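Local coordinates for RNA-binding protein RO60 (Deinococcus radiodurans, PDB 2NVO), which binds several small RNAs that accumulate during recovery from ultraviolet irradiation and contributes to the resistance of the bacterium to that damage, at residues A[203-206]-A[207-211]; A[194-197]-A[198-202]; A[157-160]-A[161-165]. All coordinates share one frame; numbering follows the deposited sequence.

How the contacts relate
All three contacts lie in the helical TROVE domain, within the region that probably binds RNA, and each is local to one run of chain. Contact 3 comes first, at the C-terminal end of helix 151-163; contact 2 then starts helix 198-209, and contact 1 ends it. Their centres are about 11 Å (2 to 3), 12 Å (1 to 2) and 15 Å (1 to 3) apart. Between contacts 2 and 3, Arg200 NH1 binds Ala164 O and Lys194 N binds Glu162 OE2, whereas contact 1 reaches Tyr161 and Thr195 through apolar atoms of Leu204 and Met207. The two ends of one helix are thus both tied to helix 151-163 in the horseshoe of HEAT-like repeats.

Contact 1. Residues A[203-206]-A[207-211]; sequences VLKF and MVDGV
The C-terminal end of helix 198-209 closes here, with Lys205 and Phe206 meeting Asp209, Gly210 and Val211 across the last turn. Lys205 O accepts from both Asp209 N and Val208 N. Gly210 N is held by Phe206 O at 2.7 Å, and Gly210, with phi 63°, is the first residue to leave helical geometry.

Asp209 turns its carboxylate back toward the last helical turn. Its CG lies between the backbone N and the carbonyl carbon (chi1 68°), which lets Asp209 OD2 accept from Val211 N at 3.0 Å, with an N-H...O angle of 162°. The donor meets OD2 from above the carboxylate plane. The same placement brings Asp209 OD2 within 2.9 Å of Lys205 O, a meeting of two acceptors and no hydrogen bond. The other oxygen, Asp209 OD1, faces the aliphatic part of Lys205, touching Lys205 CE at 3.4 Å. Lys205 NZ stays 4.2 Å from Asp209 OD1, beyond a salt bridge, so any attraction between the charges is probably modest.

On another side of the turn, the Phe206 ring receives Gly210 CA in an off-centre CH-pi contact, 4.2 Å from the ring centroid, while Val211 O approaches the ring edge at 3.4 Å from Phe206 CD1. The ring also packs on Ile223 and Leu227 of helix 219-229. Met207 sends its thioether toward the interior: Met207 SD sits 4.3 Å from both Val203 CG2 and Leu204 CD2, and the side chain continues to Ala173 of helix 166-175 and Leu188 of helix 184-191.

Together, these features are typical of a helix C-terminus whose last residue opens an Asx turn, with a positive-phi glycine as the next residue.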
# COMPACT_ATOMS: atom_id res chain seq x y z
N VAL A 203 6.44 -22.15 22.88
CA VAL A 203 6.86 -21.30 21.77
C VAL A 203 7.36 -19.95 22.27
O VAL A 203 8.24 -19.34 21.65
CB VAL A 203 5.75 -21.08 20.71
CG1 VAL A 203 4.61 -20.29 21.29
CG2 VAL A 203 6.31 -20.35 19.50
N LEU A 204 6.81 -19.50 23.38
CA LEU A 204 7.26 -18.26 24.00
C LEU A 204 8.68 -18.47 24.50
O LEU A 204 9.56 -17.64 24.28
CB LEU A 204 6.32 -17.84 25.13
CG LEU A 204 4.94 -17.35 24.68
CD1 LEU A 204 4.04 -17.00 25.86
CD2 LEU A 204 5.06 -16.16 23.75
N LYS A 205 8.90 -19.61 25.16
CA LYS A 205 10.23 -19.96 25.63
C LYS A 205 11.22 -20.03 24.46
O LYS A 205 12.35 -19.57 24.58
CB LYS A 205 10.22 -21.28 26.39
CG LYS A 205 11.52 -21.55 27.15
CD LYS A 205 11.58 -22.98 27.67
CE LYS A 205 12.89 -23.26 28.40
NZ LYS A 205 12.92 -22.69 29.78
N PHE A 206 10.79 -20.62 23.35
CA PHE A 206 11.66 -20.74 22.19
C PHE A 206 12.01 -19.36 21.63
O PHE A 206 13.14 -19.14 21.18
CB PHE A 206 11.03 -21.59 21.09
CG PHE A 206 11.74 -21.49 19.77
CD1 PHE A 206 12.84 -22.28 19.49
CD2 PHE A 206 11.32 -20.58 18.82
CE1 PHE A 206 13.50 -22.18 18.28
CE2 PHE A 206 11.98 -20.47 17.60
CZ PHE A 206 13.07 -21.27 17.34
N MET A 207 11.04 -18.46 21.64
CA MET A 207 11.22 -17.12 21.11
C MET A 207 12.25 -16.34 21.92
O MET A 207 12.83 -15.37 21.42
CB MET A 207 9.89 -16.37 21.07
CG MET A 207 8.94 -16.88 19.99
SD MET A 207 7.26 -16.20 20.05
CE MET A 207 7.53 -14.50 19.57
N VAL A 208 12.47 -16.77 23.15
CA VAL A 208 13.47 -16.14 24.01
C VAL A 208 14.83 -16.85 23.94
O VAL A 208 15.85 -16.19 23.85
CB VAL A 208 12.99 -16.04 25.47
CG1 VAL A 208 14.08 -15.47 26.35
CG2 VAL A 208 11.75 -15.17 25.56
N ASP A 209 14.84 -18.17 23.97
CA ASP A 209 16.13 -18.87 24.06
C ASP A 209 16.53 -19.68 22.82
O ASP A 209 17.60 -20.30 22.81
CB ASP A 209 16.21 -19.73 25.33
CG ASP A 209 15.25 -20.90 25.31
OD1 ASP A 209 15.05 -21.52 26.39
OD2 ASP A 209 14.71 -21.21 24.23
N GLY A 210 15.68 -19.68 21.80
CA GLY A 210 16.00 -20.33 20.54
C GLY A 210 16.21 -21.83 20.60
O GLY A 210 16.56 -22.46 19.60
N VAL A 211 16.01 -22.42 21.77
CA VAL A 211 16.21 -23.85 21.95
C VAL A 211 14.95 -24.61 21.57
O VAL A 211 13.86 -24.33 22.07
CB VAL A 211 16.58 -24.18 23.40
CG1 VAL A 211 16.70 -25.69 23.58
CG2 VAL A 211 17.87 -23.48 23.79

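Contact 2. Residues A[194-197]-A[198-202]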
# COMPACT_ATOMS: atom_id res chain seq x y z
N LYS A 194 2.64 -15.48 30.36
CA LYS A 194 2.42 -16.90 30.64
C LYS A 194 0.99 -17.27 30.26
O LYS A 194 0.04 -16.63 30.69
CB LYS A 194 2.66 -17.23 32.11
CG LYS A 194 2.65 -18.74 32.38
CD LYS A 194 2.65 -19.04 33.88
CE LYS A 194 3.24 -20.41 34.17
NZ LYS A 194 3.39 -20.67 35.64
N THR A 195 0.85 -18.29 29.44
CA THR A 195 -0.46 -18.75 29.01
C THR A 195 -0.87 -19.94 29.87
O THR A 195 -0.07 -20.46 30.64
CB THR A 195 -0.45 -19.17 27.55
OG1 THR A 195 0.32 -20.38 27.40
CG2 THR A 195 0.18 -18.07 26.69
N ASP A 196 -2.11 -20.38 29.72
CA ASP A 196 -2.57 -21.57 30.42
C ASP A 196 -1.98 -22.81 29.77
O ASP A 196 -1.68 -23.78 30.46
CB ASP A 196 -4.11 -21.65 30.41
CG ASP A 196 -4.69 -21.49 29.02
OD1 ASP A 196 -5.76 -22.07 28.75
OD2 ASP A 196 -4.09 -20.78 28.19
N ASP A 197 -1.78 -22.79 28.45
CA ASP A 197 -1.39 -24.02 27.75
C ASP A 197 0.10 -24.14 27.48
O ASP A 197 0.77 -23.18 27.08
CB ASP A 197 -2.17 -24.17 26.45
CG ASP A 197 -1.82 -23.11 25.46
OD1 ASP A 197 -1.22 -23.44 24.42
OD2 ASP A 197 -2.13 -21.93 25.75
N ALA A 198 0.60 -25.36 27.68
CA ALA A 198 2.03 -25.63 27.61
C ALA A 198 2.62 -25.40 26.22
O ALA A 198 3.79 -25.06 26.10
CB ALA A 198 2.32 -27.05 28.08
N ALA A 199 1.80 -25.62 25.19
CA ALA A 199 2.25 -25.45 23.81
C ALA A 199 2.69 -24.00 23.59
O ALA A 199 3.81 -23.74 23.15
CB ALA A 199 1.14 -25.83 22.84
N ARG A 200 1.80 -23.07 23.90
CA ARG A 200 2.10 -21.67 23.71
C ARG A 200 3.25 -21.18 24.59
O ARG A 200 4.06 -20.37 24.14
CB ARG A 200 0.86 -20.81 23.90
CG ARG A 200 -0.07 -20.88 22.70
CD ARG A 200 -1.12 -19.81 22.79
NE ARG A 200 -1.84 -19.88 24.06
CZ ARG A 200 -2.72 -18.98 24.46
NH1 ARG A 200 -2.99 -17.93 23.69
NH2 ARG A 200 -3.34 -19.12 25.63
N ASN A 201 3.32 -21.68 25.82
CA ASN A 201 4.43 -21.33 26.70
C ASN A 201 5.75 -21.84 26.13
O ASN A 201 6.80 -21.24 26.32
CB ASN A 201 4.22 -21.91 28.11
CG ASN A 201 3.21 -21.11 28.91
OD1 ASN A 201 2.97 -19.94 28.65
ND2 ASN A 201 2.60 -21.76 29.90
N ALA A 202 5.66 -22.98 25.44
CA ALA A 202 6.82 -23.60 24.81
C ALA A 202 7.35 -22.73 23.67
O ALA A 202 8.57 -22.59 23.51
CB ALA A 202 6.46 -25.00 24.32
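Asp197 and Arg200 face each other over the first turn of helix 198-209, and the two oxygens of the aspartate divide the work. Asp197 OD1 is the N-cap acceptor: it takes Arg200 N at 3.1 Å, the donor lying above the carboxylate plane. Asp197 OD2 turns its syn lone pair to Arg200 NE, 2.7 Å away, in a salt bridge whose carboxylate and guanidinium planes are only 24° apart. Arg200 NH2 makes a second, weak bond to the same OD2.

NH2 also donates weakly to Asp196 OD2, completing a network of two acids and one base. That second carboxylate is turned 80° from the guanidinium plane, yet Asp196 OD2 still comes in at the guanidinium edge. Thr195 CG2 covers one face, 3.6 Å above the plane and offset toward its rim. The remaining nitrogen, NH1, is satisfied by Ala164 O, with a weak additional bond to Glu162 O.

Asn201 pairs its amide with the backbone of Thr195. Asn201 OD1 accepts a nearly straight bond from Thr195 N at 2.8 Å, in the carbonyl plane and on a lone pair. Asn201 ND2 returns a bond to Thr195 O at 3.1 Å, from above that carbonyl's plane. With CG anti to the carbonyl carbon (chi1 -77°), the amide swings back beside the loop. Thr195 OG1 sits between Asn201 OD1, 3.0 Å away, and Asp197 OD2, each a weak bond at most, its single proton not assigned. Asn201 N is itself taken by Asp197 O at 3.2 Å.

The loop thus folds back on the helix it precedes. Arg200 spans from this start to Val166 and Leu169 of helix 166-175 and to the end of helix 151-163.

Contact 3. Residues A[157-160]-A[161-165]; sequences VANV and YETAD
Hydrogen bonds join Ala158 and Asn159 to Glu162 and Thr163 in the C-terminal part of helix 151-163. Glu162 N gives a regular i to i-4 bond to Ala158 O at 2.9 Å, with an N-H...O angle of 159°. One residue on, Asn159 O takes two donors from Thr163: a weak bond of 3.0 Å from Thr163 N, well off straight, and one of 2.8 Å from the hydroxyl, Thr163 OG1. The hydroxyl reaches that carbonyl because OG1 stands anti to Thr163's own carbonyl carbon (chi1 -67°), swung back along the helix; it approaches tilted 28° from the carbonyl plane. A threonine hydroxyl returning to the carbonyl four residues earlier thus adds a second, shorter bond to a carbonyl whose backbone bond is weak.

The turn belongs to helix 151-163 of the horseshoe-shaped TROVE domain, built of HEAT-like repeats, and the next helix begins almost at once: Asp165 is the N-cap of helix 166-175, its OD1 accepting from Lys168 N.

Apolar contacts lie on the buried side. Val157 CG1 rests 3.9 Å from Tyr161 CE2, the two side chains side by side and pointing the same way. The ring goes on to Ala187 and Leu188 of helix 184-191, while Val160 packs on Leu126 of helix 116-129 and Leu136 of helix 133-143. Apart from these, the ring also meets a backbone carbonyl, Tyr161 CD2 passing 3.5 Å from Val157 O.

Charge is handled by Glu162, whose extended chain runs alongside Ala158, with Glu162 CG at 3.4 Å from Ala158 O. Its OE1 forms a salt bridge with Arg155 NH1 and its OE2 accepts from Lys194 N.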
# COMPACT_ATOMS: atom_id res chain seq x y z
N VAL A 157 1.75 -5.44 27.12
CA VAL A 157 2.54 -6.18 26.15
C VAL A 157 2.34 -7.69 26.34
O VAL A 157 2.13 -8.43 25.36
CB VAL A 157 4.04 -5.83 26.25
CG1 VAL A 157 4.86 -6.67 25.29
CG2 VAL A 157 4.26 -4.33 25.99
N ALA A 158 2.38 -8.15 27.58
CA ALA A 158 2.16 -9.57 27.87
C ALA A 158 0.81 -10.03 27.31
O ALA A 158 0.69 -11.13 26.78
CB ALA A 158 2.24 -9.85 29.37
N ASN A 159 -0.20 -9.19 27.45
CA ASN A 159 -1.54 -9.54 26.97
C ASN A 159 -1.55 -9.83 25.47
O ASN A 159 -2.29 -10.68 24.98
CB ASN A 159 -2.54 -8.46 27.33
CG ASN A 159 -3.96 -8.81 26.92
OD1 ASN A 159 -4.47 -9.90 27.22
ND2 ASN A 159 -4.60 -7.88 26.24
N VAL A 160 -0.68 -9.14 24.73
CA VAL A 160 -0.54 -9.38 23.30
C VAL A 160 -0.14 -10.82 23.01
O VAL A 160 -0.74 -11.47 22.15
CB VAL A 160 0.46 -8.40 22.64
CG1 VAL A 160 0.70 -8.79 21.19
CG2 VAL A 160 -0.06 -6.99 22.73
N TYR A 161 0.86 -11.32 23.73
CA TYR A 161 1.33 -12.69 23.51
C TYR A 161 0.37 -13.73 24.07
O TYR A 161 0.19 -14.80 23.49
CB TYR A 161 2.72 -12.88 24.12
CG TYR A 161 3.78 -12.02 23.48
CD1 TYR A 161 4.33 -12.36 22.24
CD2 TYR A 161 4.25 -10.87 24.11
CE1 TYR A 161 5.32 -11.56 21.65
CE2 TYR A 161 5.22 -10.08 23.53
CZ TYR A 161 5.75 -10.42 22.30
OH TYR A 161 6.72 -9.63 21.73
N GLU A 162 -0.25 -13.42 25.19
CA GLU A 162 -1.16 -14.36 25.85
C GLU A 162 -2.47 -14.53 25.09
O GLU A 162 -3.20 -15.51 25.29
CB GLU A 162 -1.41 -13.92 27.29
CG GLU A 162 -0.19 -14.08 28.18
CD GLU A 162 -0.33 -13.34 29.49
OE1 GLU A 162 -1.35 -12.64 29.66
OE2 GLU A 162 0.58 -13.45 30.35
N THR A 163 -2.76 -13.58 24.20
CA THR A 163 -4.00 -13.60 23.42
C THR A 163 -3.82 -14.32 22.07
O THR A 163 -4.80 -14.72 21.43
CB THR A 163 -4.50 -12.17 23.17
OG1 THR A 163 -4.90 -11.58 24.41
CG2 THR A 163 -5.68 -12.15 22.21
N ALA A 164 -2.58 -14.51 21.66
CA ALA A 164 -2.29 -15.08 20.35
C ALA A 164 -2.23 -16.60 20.37
O ALA A 164 -1.60 -17.19 21.26
CB ALA A 164 -0.96 -14.52 19.82
N ASP A 165 -2.86 -17.24 19.39
CA ASP A 165 -2.87 -18.71 19.34
C ASP A 165 -1.52 -19.29 18.93
O ASP A 165 -0.65 -18.59 18.42
CB ASP A 165 -4.04 -19.24 18.48
CG ASP A 165 -3.65 -19.55 17.03
OD1 ASP A 165 -2.80 -18.84 16.44
OD2 ASP A 165 -4.22 -20.51 16.46